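Long-range contacts in dihydrofolate reductase (Coxiella burnetii, PDB 3TQA), which probably catalyses the NADPH-dependent reduction of 7,8-dihydrofolate to 5,6,7,8-tetrahydrofolate, a step that supports glycine, purine and DNA precursor synthesis: residues I2-A7 and E90-I95; K111-I116 and F155-R160. All coordinates share one frame; numbering follows the deposited sequence.

How the contacts relate
From the N terminus, strand 2-10 enters the middle of the mixed eight-stranded sheet and waits some eighty residues for its partner: contact 1 closes when strand 92-97 pairs with it in parallel. The chain then passes through helix 99-105 and returns as strand 111-117, against the other edge of strand 2-10. Contact 2 closes a shorter, helix-free excursion when strand 153-159 pairs antiparallel with 111-117. The two closures follow in series, neither nested nor crossed, with centres about 11 Å apart. Backbone hydrogen bonds of Leu5 with Lys111 and Ile113 join them, so the parallel, cofactor-binding part of the sheet runs continuously into the antiparallel pairing that begins at strand 153-159.

Contact 1 (I2-A7 and E90-I95); sequences IITLIA and EPEVII. With NDP (NADPH dihydro-nicotinamide-adenine-dinucleotide phosphate), chain B.
Ile2 to Ile6 pair with Pro91 to Ile95 through five backbone hydrogen bonds, and their alternation defines a parallel register. Val93 N gives to Ile2 O; Thr4 N gives to Val93 O at 2.8 Å. Ile95 N then gives to Thr4 O, nearly straight at 2.6 Å, and Ile6 N to Ile95 O. The first bond, Ile2 N to Pro91 O, is less regular: it bends to 147° at the hydrogen, and the donor stands above the carbonyl plane, where the 90-95 segment is only entering its strand. The axes of 2-7 and 92-95 approach to 4.6 Å with a crossing angle of -29°.

These are the two central parallel strands of the dihydrofolate reductase sheet. Strand 2-10 is flanked on its other edge by strand 111-117, while strand 92-97 leads to helix 99-105. Just beyond the pairing the nicotinamide end of NADPH arrives: its carboxamide oxygen O7N lies 3.5 Å from Ala7 CA, and Ala8 N is hydrogen-bonded to the cofactor.

The polar side-chain link is on the face carrying Ile2, Thr4, Glu92 and Ile94. Thr4 OG1 donates to Glu92 OE2 at 3.1 Å, meeting the carboxylate on its anti side and well out of its plane. Glu92 reaches that far because CG points opposite its backbone N (chi1 -175°) and the chain continues extended.

Apolar contacts occupy both faces. Beside Thr4, the CG2 methyls of Ile6 and Ile94 press together at 3.4 Å, a closeness to be read with reserve. On the reverse face Ile95 CG1 packs on Leu5 CD1 at 3.8 Å, the two side chains lying alongside each other, and also meets Ile3 CG2. Phe102 and Ala105 of helix 99-105 pack against Leu5, while Ile101, a cofactor-binding residue, packs on Ile95.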
loop_
_atom_site.group_PDB
_atom_site.type_symbol
_atom_site.label_atom_id
_atom_site.label_comp_id
_atom_site.label_asym_id
_atom_site.label_seq_id
_atom_site.Cartn_x
_atom_site.Cartn_y
_atom_site.Cartn_z
ATOM N N ILE A 2 -3.253 12.011 8.627
ATOM C CA ILE A 2 -2.214 11.006 8.824
ATOM C C ILE A 2 -2.031 10.218 7.531
ATOM O O ILE A 2 -2.939 9.506 7.103
ATOM C CB ILE A 2 -2.580 10.029 9.964
ATOM C CG1 ILE A 2 -2.761 10.780 11.288
ATOM C CG2 ILE A 2 -1.516 8.948 10.112
ATOM C CD1 ILE A 2 -1.507 11.478 11.787
ATOM N N ILE A 3 -0.864 10.358 6.908
ATOM C CA ILE A 3 -0.542 9.608 5.696
ATOM C C ILE A 3 0.044 8.254 6.085
ATOM O O ILE A 3 1.086 8.190 6.738
ATOM C CB ILE A 3 0.461 10.368 4.803
ATOM C CG1 ILE A 3 -0.138 11.701 4.348
ATOM C CG2 ILE A 3 0.846 9.526 3.592
ATOM C CD1 ILE A 3 0.791 12.527 3.486
ATOM N N THR A 4 -0.632 7.179 5.681
ATOM C CA THR A 4 -0.215 5.821 6.015
ATOM C C THR A 4 0.097 5.022 4.752
ATOM O O THR A 4 -0.657 5.059 3.782
ATOM C CB THR A 4 -1.304 5.088 6.819
ATOM O OG1 THR A 4 -1.536 5.779 8.053
ATOM C CG2 THR A 4 -0.889 3.651 7.118
ATOM N N LEU A 5 1.215 4.302 4.775
ATOM C CA LEU A 5 1.590 3.410 3.684
ATOM C C LEU A 5 1.331 1.972 4.121
ATOM O O LEU A 5 1.854 1.530 5.144
ATOM C CB LEU A 5 3.065 3.592 3.313
ATOM C CG LEU A 5 3.447 4.783 2.423
ATOM C CD1 LEU A 5 2.773 6.065 2.866
ATOM C CD2 LEU A 5 4.960 4.960 2.399
ATOM N N ILE A 6 0.512 1.256 3.355
ATOM C CA ILE A 6 0.234 -0.152 3.621
ATOM C C ILE A 6 0.708 -0.992 2.436
ATOM O O ILE A 6 0.349 -0.724 1.287
ATOM C CB ILE A 6 -1.271 -0.402 3.911
ATOM C CG1 ILE A 6 -1.501 -1.847 4.365
ATOM C CG2 ILE A 6 -2.131 -0.090 2.690
ATOM C CD1 ILE A 6 -2.880 -2.090 4.948
ATOM N N ALA A 7 1.526 -2.002 2.723
ATOM C CA ALA A 7 2.106 -2.839 1.679
ATOM C C ALA A 7 2.561 -4.186 2.229
ATOM O O ALA A 7 3.014 -4.276 3.371
ATOM C CB ALA A 7 3.276 -2.119 1.024
ATOM N N GLU A 90 -9.783 14.786 5.730
ATOM C CA GLU A 90 -9.730 13.386 6.160
ATOM C C GLU A 90 -8.713 13.209 7.288
ATOM O O GLU A 90 -7.611 13.756 7.216
ATOM C CB GLU A 90 -9.361 12.464 4.991
ATOM C CG GLU A 90 -10.421 12.366 3.894
ATOM C CD GLU A 90 -11.684 11.649 4.345
ATOM O OE1 GLU A 90 -11.585 10.699 5.153
ATOM O OE2 GLU A 90 -12.780 12.035 3.886
ATOM N N PRO A 91 -9.080 12.447 8.335
ATOM C CA PRO A 91 -8.151 12.206 9.440
ATOM C C PRO A 91 -7.017 11.253 9.064
ATOM O O PRO A 91 -5.927 11.345 9.631
ATOM C CB PRO A 91 -9.044 11.587 10.520
ATOM C CG PRO A 91 -10.132 10.922 9.771
ATOM C CD PRO A 91 -10.366 11.754 8.542
ATOM N N GLU A 92 -7.276 10.347 8.122
ATOM C CA GLU A 92 -6.270 9.387 7.679
ATOM C C GLU A 92 -6.399 9.091 6.185
ATOM O O GLU A 92 -7.505 8.965 5.661
ATOM C CB GLU A 92 -6.390 8.093 8.487
ATOM C CG GLU A 92 -5.305 7.058 8.187
ATOM C CD GLU A 92 -5.258 5.927 9.206
ATOM O OE1 GLU A 92 -6.089 5.918 10.142
ATOM O OE2 GLU A 92 -4.381 5.047 9.070
ATOM N N VAL A 93 -5.256 8.991 5.509
ATOM C CA VAL A 93 -5.203 8.618 4.097
ATOM C C VAL A 93 -4.265 7.428 3.947
ATOM O O VAL A 93 -3.146 7.446 4.464
ATOM C CB VAL A 93 -4.708 9.784 3.220
ATOM C CG1 VAL A 93 -4.634 9.364 1.758
ATOM C CG2 VAL A 93 -5.620 10.990 3.384
ATOM N N ILE A 94 -4.728 6.398 3.243
ATOM C CA ILE A 94 -3.974 5.157 3.094
ATOM C C ILE A 94 -3.423 5.028 1.678
ATOM O O ILE A 94 -4.182 4.991 0.712
ATOM C CB ILE A 94 -4.852 3.933 3.424
ATOM C CG1 ILE A 94 -5.331 4.006 4.876
ATOM C CG2 ILE A 94 -4.082 2.639 3.194
ATOM C CD1 ILE A 94 -6.190 2.838 5.296
ATOM N N ILE A 95 -2.096 4.967 1.569
ATOM C CA ILE A 95 -1.418 4.778 0.291
ATOM C C ILE A 95 -1.131 3.291 0.121
ATOM O O ILE A 95 -0.452 2.695 0.957
ATOM C CB ILE A 95 -0.078 5.544 0.227
ATOM C CG1 ILE A 95 -0.247 7.004 0.675
ATOM C CG2 ILE A 95 0.501 5.479 -1.179
ATOM C CD1 ILE A 95 -1.301 7.771 -0.083
HETATM P PA NDP B . 2.090 1.886 -9.798
HETATM O O1A NDP B . 3.028 2.727 -8.968
HETATM O O2A NDP B . 0.939 1.164 -9.148
HETATM O O5B NDP B . 1.455 2.829 -10.923
HETATM C C5B NDP B . 2.279 3.478 -11.886
HETATM C C4B NDP B . 1.374 4.413 -12.667
HETATM O O4B NDP B . 0.676 5.268 -11.755
HETATM C C3B NDP B . 2.107 5.329 -13.632
HETATM O O3B NDP B . 2.283 4.720 -14.913
HETATM C C2B NDP B . 1.186 6.526 -13.664
HETATM O O2B NDP B . 0.043 6.263 -14.471
HETATM C C1B NDP B . 0.679 6.615 -12.237
HETATM N N9A NDP B . 1.515 7.475 -11.363
HETATM C C8A NDP B . 2.425 7.058 -10.459
HETATM N N7A NDP B . 2.997 8.117 -9.825
HETATM C C5A NDP B . 2.444 9.236 -10.319
HETATM C C6A NDP B . 2.588 10.693 -10.094
HETATM N N6A NDP B . 3.465 11.178 -9.185
HETATM N N1A NDP B . 1.816 11.527 -10.826
HETATM C C2A NDP B . 0.934 11.066 -11.737
HETATM N N3A NDP B . 0.757 9.753 -11.989
HETATM C C4A NDP B . 1.465 8.807 -11.329
HETATM O O3 NDP B . 2.932 0.849 -10.707
HETATM P PN NDP B . 4.063 -0.142 -10.130
HETATM O O1N NDP B . 5.099 0.662 -9.376
HETATM O O2N NDP B . 4.500 -1.028 -11.270
HETATM O O5D NDP B . 3.249 -1.048 -9.077
HETATM C C5D NDP B . 2.426 -2.140 -9.488
HETATM C C4D NDP B . 3.047 -3.439 -8.988
HETATM O O4D NDP B . 3.214 -3.370 -7.567
HETATM C C3D NDP B . 2.172 -4.650 -9.274
HETATM O O3D NDP B . 2.982 -5.755 -9.684
HETATM C C2D NDP B . 1.500 -4.957 -7.952
HETATM O O2D NDP B . 1.260 -6.360 -7.788
HETATM C C1D NDP B . 2.494 -4.428 -6.926
HETATM N N1N NDP B . 1.825 -3.955 -5.708
HETATM C C2N NDP B . 2.029 -4.641 -4.569
HETATM C C3N NDP B . 1.436 -4.266 -3.369
HETATM C C7N NDP B . 1.677 -5.048 -2.110
HETATM O O7N NDP B . 1.142 -4.693 -1.070
HETATM N N7N NDP B . 2.475 -6.116 -2.153
HETATM C C4N NDP B . 0.548 -3.054 -3.381
HETATM C C5N NDP B . 0.380 -2.369 -4.654
HETATM C C6N NDP B . 1.041 -2.861 -5.773
HETATM P P2B NDP B . -0.082 6.620 -16.030
HETATM O O1X NDP B . 0.937 5.718 -16.677
HETATM O O2X NDP B . -1.510 6.257 -16.352
HETATM O O3X NDP B . 0.223 8.097 -16.100
#

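Contact 2 (K111-I116 and F155-R160); sequences KMILTI and FLELRR
Met112 and Leu158 form one hydrogen-bonded pair of an antiparallel arrangement, Leu114 and Leu156 the next. Met112 N to Leu158 O, Leu158 N to Met112 O, Leu114 N to Leu156 O and Leu156 N to Leu114 O each span 2.8 Å, and the N-to-C directions differ by 171°. Leu158 N reaches Met112 O in the carbonyl plane, whereas Met112 N approaches Leu158 O from a tilt of 24°. In the dihydrofolate reductase sheet, strand 111-117 runs parallel to strand 2-10; antiparallel pairing begins at strand 153-159, with strand 136-143 bordering the far edge.

Apolar groups gather on the face of Met112, Leu114, Leu156 and Leu158. Here Ile116 CD1 touches Leu156 CD2 at 4.0 Å, and Leu114 and Leu158 meet more loosely through their CD1 methyls. Trp135 packs on Met112 and Leu158, Trp130 on Leu114.

Charge appears on the reverse face, at the end near Arg159. Lys111, fully extended, crosses Glu157 at a slant and forms a long salt bridge, NZ to OE2 at 3.5 Å. Its CE is just as near that oxygen, so the carboxylate is approached by the end of the chain as a whole rather than by the ammonium group alone.

At the other end of this face, Phe155 and Thr115 run side by side. The ring is stacked with His31 of helix 26-36. Thr115 OG1 has its hydrogen-bond partner in Asp28 OD1 of the same helix, consistent with the aspartate-threonine pair of the folate pocket in bacterial relatives. Thr115 OG1 also lies in the plane of the Phe155 ring, at its edge, 3.6 Å from CD1.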
loop_
_atom_site.group_PDB
_atom_site.type_symbol
_atom_site.label_atom_id
_atom_site.label_comp_id
_atom_site.label_asym_id
_atom_site.label_seq_id
_atom_site.Cartn_x
_atom_site.Cartn_y
_atom_site.Cartn_z
ATOM N N LYS A 111 2.943 7.082 8.978
ATOM C CA LYS A 111 2.780 5.730 9.498
ATOM C C LYS A 111 3.024 4.697 8.398
ATOM O O LYS A 111 2.821 4.981 7.216
ATOM C CB LYS A 111 1.359 5.582 10.048
ATOM C CG LYS A 111 1.075 4.292 10.798
ATOM C CD LYS A 111 -0.327 4.317 11.402
ATOM C CE LYS A 111 -0.607 3.075 12.234
ATOM N NZ LYS A 111 -1.944 3.124 12.896
ATOM N N MET A 112 3.467 3.506 8.794
ATOM C CA MET A 112 3.608 2.379 7.872
ATOM C C MET A 112 3.070 1.099 8.512
ATOM O O MET A 112 3.462 0.747 9.623
ATOM C CB MET A 112 5.072 2.180 7.464
ATOM C CG MET A 112 5.595 3.219 6.480
ATOM S SD MET A 112 7.073 2.691 5.582
ATOM C CE MET A 112 8.273 2.617 6.908
ATOM N N ILE A 113 2.164 0.425 7.808
ATOM C CA ILE A 113 1.655 -0.883 8.217
ATOM C C ILE A 113 2.148 -1.910 7.201
ATOM O O ILE A 113 1.546 -2.090 6.143
ATOM C CB ILE A 113 0.111 -0.906 8.288
ATOM C CG1 ILE A 113 -0.395 0.160 9.264
ATOM C CG2 ILE A 113 -0.383 -2.285 8.718
ATOM C CD1 ILE A 113 -1.902 0.170 9.438
ATOM N N LEU A 114 3.256 -2.569 7.530
ATOM C CA LEU A 114 3.938 -3.454 6.591
ATOM C C LEU A 114 3.787 -4.920 6.975
ATOM O O LEU A 114 3.945 -5.286 8.140
ATOM C CB LEU A 114 5.424 -3.101 6.519
ATOM C CG LEU A 114 5.762 -1.650 6.172
ATOM C CD1 LEU A 114 7.269 -1.457 6.175
ATOM C CD2 LEU A 114 5.165 -1.245 4.828
ATOM N N THR A 115 3.473 -5.749 5.980
ATOM C CA THR A 115 3.515 -7.197 6.124
ATOM C C THR A 115 4.818 -7.687 5.499
ATOM O O THR A 115 5.011 -7.561 4.291
ATOM C CB THR A 115 2.316 -7.876 5.429
ATOM O OG1 THR A 115 1.092 -7.366 5.972
ATOM C CG2 THR A 115 2.361 -9.385 5.623
ATOM N N ILE A 116 5.713 -8.223 6.325
ATOM C CA ILE A 116 7.007 -8.711 5.852
ATOM C C ILE A 116 7.041 -10.236 5.892
ATOM O O ILE A 116 6.943 -10.839 6.962
ATOM C CB ILE A 116 8.171 -8.155 6.691
ATOM C CG1 ILE A 116 8.137 -6.624 6.700
ATOM C CG2 ILE A 116 9.502 -8.650 6.134
ATOM C CD1 ILE A 116 9.277 -5.990 7.464
ATOM N N PHE A 155 3.218 -8.768 11.107
ATOM C CA PHE A 155 2.553 -7.476 10.951
ATOM C C PHE A 155 3.334 -6.400 11.698
ATOM O O PHE A 155 3.238 -6.287 12.922
ATOM C CB PHE A 155 1.113 -7.532 11.466
ATOM C CG PHE A 155 0.224 -8.462 10.689
ATOM C CD1 PHE A 155 0.099 -8.337 9.310
ATOM C CD2 PHE A 155 -0.505 -9.451 11.335
ATOM C CE1 PHE A 155 -0.723 -9.191 8.589
ATOM C CE2 PHE A 155 -1.333 -10.307 10.622
ATOM C CZ PHE A 155 -1.441 -10.176 9.247
ATOM N N LEU A 156 4.105 -5.615 10.947
ATOM C CA LEU A 156 4.949 -4.565 11.508
ATOM C C LEU A 156 4.286 -3.201 11.323
ATOM O O LEU A 156 3.961 -2.812 10.199
ATOM C CB LEU A 156 6.318 -4.578 10.821
ATOM C CG LEU A 156 7.456 -3.839 11.528
ATOM C CD1 LEU A 156 7.896 -4.597 12.769
ATOM C CD2 LEU A 156 8.630 -3.639 10.580
ATOM N N GLU A 157 4.085 -2.488 12.430
ATOM C CA GLU A 157 3.494 -1.151 12.404
ATOM C C GLU A 157 4.521 -0.120 12.872
ATOM O O GLU A 157 4.998 -0.185 14.006
ATOM C CB GLU A 157 2.255 -1.104 13.300
ATOM C CG GLU A 157 1.440 0.177 13.183
ATOM C CD GLU A 157 0.279 0.216 14.158
ATOM O OE1 GLU A 157 -0.548 -0.720 14.135
ATOM O OE2 GLU A 157 0.191 1.183 14.947
ATOM N N LEU A 158 4.852 0.829 11.995
ATOM C CA LEU A 158 5.848 1.859 12.296
ATOM C C LEU A 158 5.234 3.254 12.298
ATOM O O LEU A 158 4.344 3.554 11.502
ATOM C CB LEU A 158 6.999 1.815 11.286
ATOM C CG LEU A 158 7.839 0.534 11.252
ATOM C CD1 LEU A 158 7.183 -0.517 10.375
ATOM C CD2 LEU A 158 9.250 0.825 10.760
ATOM N N ARG A 159 5.723 4.098 13.203
ATOM C CA ARG A 159 5.341 5.505 13.270
ATOM C C ARG A 159 6.618 6.329 13.146
ATOM O O ARG A 159 7.639 5.981 13.739
ATOM C CB ARG A 159 4.637 5.794 14.600
ATOM C CG ARG A 159 4.098 7.217 14.764
ATOM C CD ARG A 159 2.888 7.482 13.872
ATOM N NE ARG A 159 2.226 8.747 14.206
ATOM C CZ ARG A 159 2.657 9.959 13.853
ATOM N NH1 ARG A 159 3.771 10.115 13.138
ATOM N NH2 ARG A 159 1.965 11.035 14.220
ATOM N N ARG A 160 6.569 7.408 12.367
ATOM C CA ARG A 160 7.749 8.248 12.156
ATOM C C ARG A 160 8.047 9.103 13.389
ATOM O O ARG A 160 7.137 9.626 14.031
ATOM C CB ARG A 160 7.565 9.143 10.928
ATOM C CG ARG A 160 8.845 9.848 10.493
ATOM C CD ARG A 160 8.582 10.879 9.416
ATOM N NE ARG A 160 8.357 10.275 8.102
ATOM C CZ ARG A 160 9.315 9.903 7.252
ATOM N NH1 ARG A 160 10.602 10.045 7.557
ATOM N NH2 ARG A 160 8.981 9.376 6.082
#